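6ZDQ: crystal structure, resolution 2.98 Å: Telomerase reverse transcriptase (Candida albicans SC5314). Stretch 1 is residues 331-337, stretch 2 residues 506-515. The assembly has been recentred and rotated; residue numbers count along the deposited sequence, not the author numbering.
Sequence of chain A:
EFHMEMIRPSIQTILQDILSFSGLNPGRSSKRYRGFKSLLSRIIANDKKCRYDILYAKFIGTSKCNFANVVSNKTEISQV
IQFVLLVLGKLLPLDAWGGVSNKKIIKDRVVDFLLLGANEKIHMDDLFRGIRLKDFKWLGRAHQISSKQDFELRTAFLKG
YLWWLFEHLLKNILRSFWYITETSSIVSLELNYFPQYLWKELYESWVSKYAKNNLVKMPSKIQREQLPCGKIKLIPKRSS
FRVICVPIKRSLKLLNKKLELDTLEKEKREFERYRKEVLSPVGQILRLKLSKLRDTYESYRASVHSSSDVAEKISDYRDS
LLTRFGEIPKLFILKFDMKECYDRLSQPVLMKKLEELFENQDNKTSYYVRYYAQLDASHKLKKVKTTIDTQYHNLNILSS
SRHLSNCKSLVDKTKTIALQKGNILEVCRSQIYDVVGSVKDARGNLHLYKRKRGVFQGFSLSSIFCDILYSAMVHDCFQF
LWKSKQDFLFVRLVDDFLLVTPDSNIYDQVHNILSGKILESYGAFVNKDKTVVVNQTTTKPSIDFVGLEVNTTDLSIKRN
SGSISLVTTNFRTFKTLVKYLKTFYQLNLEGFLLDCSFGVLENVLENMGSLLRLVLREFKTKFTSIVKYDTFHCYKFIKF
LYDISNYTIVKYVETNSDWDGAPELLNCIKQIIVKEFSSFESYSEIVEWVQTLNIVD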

# COMPACT_ATOMS: atom_id res chain seq x y z
N LEU A 331 4.45 10.97 34.26
CA LEU A 331 3.89 9.75 33.71
C LEU A 331 4.97 8.69 33.50
O LEU A 331 6.07 9.00 33.04
CB LEU A 331 3.18 10.03 32.39
CG LEU A 331 2.08 11.10 32.48
CD1 LEU A 331 1.59 11.49 31.09
CD2 LEU A 331 0.93 10.60 33.34
N PHE A 332 4.65 7.45 33.86
CA PHE A 332 5.52 6.31 33.60
C PHE A 332 5.08 5.66 32.30
O PHE A 332 4.02 5.02 32.24
CB PHE A 332 5.48 5.32 34.76
CG PHE A 332 5.92 5.89 36.08
CD1 PHE A 332 7.26 6.02 36.38
CD2 PHE A 332 4.98 6.29 37.02
CE1 PHE A 332 7.67 6.54 37.60
CE2 PHE A 332 5.38 6.81 38.24
CZ PHE A 332 6.72 6.94 38.53
N ILE A 333 5.89 5.81 31.25
CA ILE A 333 5.54 5.32 29.92
C ILE A 333 6.27 4.01 29.66
O ILE A 333 7.39 3.79 30.14
CB ILE A 333 5.86 6.37 28.84
CG1 ILE A 333 5.19 7.71 29.18
CG2 ILE A 333 5.36 5.91 27.48
CD1 ILE A 333 6.11 8.72 29.81
N LEU A 334 5.64 3.14 28.87
CA LEU A 334 6.20 1.82 28.56
C LEU A 334 5.83 1.48 27.11
O LEU A 334 4.68 1.15 26.83
CB LEU A 334 5.70 0.76 29.53
CG LEU A 334 6.64 0.44 30.69
CD1 LEU A 334 6.07 -0.66 31.54
CD2 LEU A 334 8.01 0.03 30.17
N LYS A 335 6.81 1.58 26.21
CA LYS A 335 6.63 1.28 24.80
C LYS A 335 7.40 0.00 24.47
O LYS A 335 8.63 -0.03 24.56
CB LYS A 335 7.09 2.44 23.92
CG LYS A 335 6.79 2.27 22.44
CD LYS A 335 7.97 1.72 21.67
CE LYS A 335 7.64 1.57 20.19
NZ LYS A 335 8.79 1.05 19.41
N PHE A 336 6.67 -1.05 24.11
CA PHE A 336 7.28 -2.31 23.71
C PHE A 336 6.49 -2.92 22.55
O PHE A 336 5.35 -2.53 22.28
CB PHE A 336 7.38 -3.30 24.88
CG PHE A 336 6.05 -3.69 25.47
CD1 PHE A 336 5.41 -2.86 26.37
CD2 PHE A 336 5.46 -4.90 25.15
CE1 PHE A 336 4.19 -3.22 26.92
CE2 PHE A 336 4.25 -5.27 25.70
CZ PHE A 336 3.61 -4.43 26.59
N ASP A 337 7.12 -3.87 21.87
CA ASP A 337 6.52 -4.51 20.70
C ASP A 337 6.92 -5.98 20.67
O ASP A 337 7.86 -6.41 21.33
CB ASP A 337 6.94 -3.81 19.40
CG ASP A 337 8.43 -3.92 19.13
OD1 ASP A 337 9.23 -3.57 20.03
OD2 ASP A 337 8.80 -4.36 18.02
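Stretch 2, residues 506-515: IYDQVHNILS

Stretch 2, helical for most of its length, is laid almost along the strand of stretch 1, and the contact is mainly side-chain packing, apolar and aromatic, with no hydrogen bond between the two. The strand, 332-337, and the helix, which is already under way at Ile-506, run in the same direction, with their axes crossing at 20° and approaching to 9.4 Å. So small an angle lets successive helical turns meet successive strand residues of one face. The strand's alternation supplies Phe-332, Leu-334 and Phe-336, whose CA-to-CB bonds point toward the helix, while those of Ile-333 and Lys-335 point away. Stretch 2 answers with Tyr-507, Val-510 and Leu-514, spaced by three and four residues, the usual period of a helical stripe.

At the first end, CB of Phe-332 lies 3.4 Å from CD1 of Tyr-507; the two rings meet obliquely, centroids 5.5 Å apart. Leu-334 is the central knob: its CG is 3.7 Å from CE1 of Tyr-507, its CD1 3.6 Å from CG1 of Val-510, and its CD2 is 4.0 Å from CD2 of His-511, at the edge of that ring. At the far end, CD2 of Leu-514 sits over one face of the Phe-336 ring, 3.5 Å from CG of Phe-336, in a CH-pi contact nearly along the ring normal.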

# COMPACT_ATOMS: atom_id res chain seq x y z
N ILE A 506 1.32 0.32 39.04
CA ILE A 506 0.86 -0.19 37.75
C ILE A 506 2.05 -0.37 36.80
O ILE A 506 2.12 -1.36 36.06
CB ILE A 506 -0.21 0.74 37.15
CG1 ILE A 506 -1.50 0.66 37.98
CG2 ILE A 506 -0.49 0.40 35.70
CD1 ILE A 506 -2.12 -0.72 38.00
N TYR A 507 2.99 0.57 36.83
CA TYR A 507 4.18 0.47 35.99
C TYR A 507 4.95 -0.82 36.25
O TYR A 507 5.39 -1.49 35.31
CB TYR A 507 5.08 1.69 36.22
CG TYR A 507 6.45 1.62 35.59
CD1 TYR A 507 6.69 2.14 34.33
CD2 TYR A 507 7.52 1.05 36.27
CE1 TYR A 507 7.94 2.09 33.75
CE2 TYR A 507 8.78 0.99 35.70
CZ TYR A 507 8.99 1.51 34.44
OH TYR A 507 10.24 1.45 33.88
N ASP A 508 5.14 -1.17 37.53
CA ASP A 508 5.93 -2.34 37.86
C ASP A 508 5.23 -3.63 37.45
O ASP A 508 5.88 -4.57 36.96
CB ASP A 508 6.24 -2.36 39.36
CG ASP A 508 7.12 -1.20 39.78
OD1 ASP A 508 8.05 -0.86 39.02
OD2 ASP A 508 6.89 -0.63 40.87
N GLN A 509 3.91 -3.71 37.64
CA GLN A 509 3.19 -4.95 37.37
C GLN A 509 3.26 -5.34 35.90
O GLN A 509 3.47 -6.51 35.57
CB GLN A 509 1.73 -4.82 37.81
CG GLN A 509 1.53 -4.71 39.31
CD GLN A 509 0.07 -4.76 39.71
OE1 GLN A 509 -0.62 -5.74 39.46
NE2 GLN A 509 -0.41 -3.68 40.33
N VAL A 510 3.08 -4.37 35.00
CA VAL A 510 3.15 -4.67 33.57
C VAL A 510 4.59 -4.98 33.16
O VAL A 510 4.84 -5.86 32.33
CB VAL A 510 2.54 -3.52 32.75
CG1 VAL A 510 3.17 -2.19 33.13
CG2 VAL A 510 2.69 -3.79 31.25
N HIS A 511 5.55 -4.26 33.73
CA HIS A 511 6.95 -4.54 33.44
C HIS A 511 7.38 -5.89 33.99
O HIS A 511 8.25 -6.56 33.41
CB HIS A 511 7.84 -3.43 34.00
CG HIS A 511 9.22 -3.41 33.43
ND1 HIS A 511 10.18 -4.35 33.76
CD2 HIS A 511 9.81 -2.56 32.56
CE1 HIS A 511 11.30 -4.08 33.10
NE2 HIS A 511 11.10 -3.00 32.37
N ASN A 512 6.78 -6.32 35.11
CA ASN A 512 7.16 -7.60 35.71
C ASN A 512 6.76 -8.77 34.82
O ASN A 512 7.53 -9.74 34.69
CB ASN A 512 6.52 -7.73 37.09
CG ASN A 512 7.05 -8.92 37.87
OD1 ASN A 512 6.51 -10.02 37.80
ND2 ASN A 512 8.12 -8.69 38.63
N ILE A 513 5.58 -8.71 34.21
CA ILE A 513 5.13 -9.81 33.35
C ILE A 513 5.74 -9.75 31.96
O ILE A 513 5.59 -10.71 31.19
CB ILE A 513 3.59 -9.84 33.24
CG1 ILE A 513 3.06 -8.49 32.75
CG2 ILE A 513 2.96 -10.21 34.57
CD1 ILE A 513 1.55 -8.42 32.69
N LEU A 514 6.43 -8.66 31.62
CA LEU A 514 7.20 -8.63 30.38
C LEU A 514 8.53 -9.34 30.54
O LEU A 514 9.08 -9.86 29.56
CB LEU A 514 7.42 -7.19 29.93
CG LEU A 514 6.53 -6.68 28.80
CD1 LEU A 514 5.06 -6.84 29.15
CD2 LEU A 514 6.86 -5.23 28.50
N SER A 515 9.07 -9.37 31.76
CA SER A 515 10.27 -10.14 32.05
C SER A 515 9.98 -11.62 32.28
O SER A 515 10.93 -12.40 32.40
CB SER A 515 10.99 -9.56 33.28
OG SER A 515 10.13 -9.55 34.40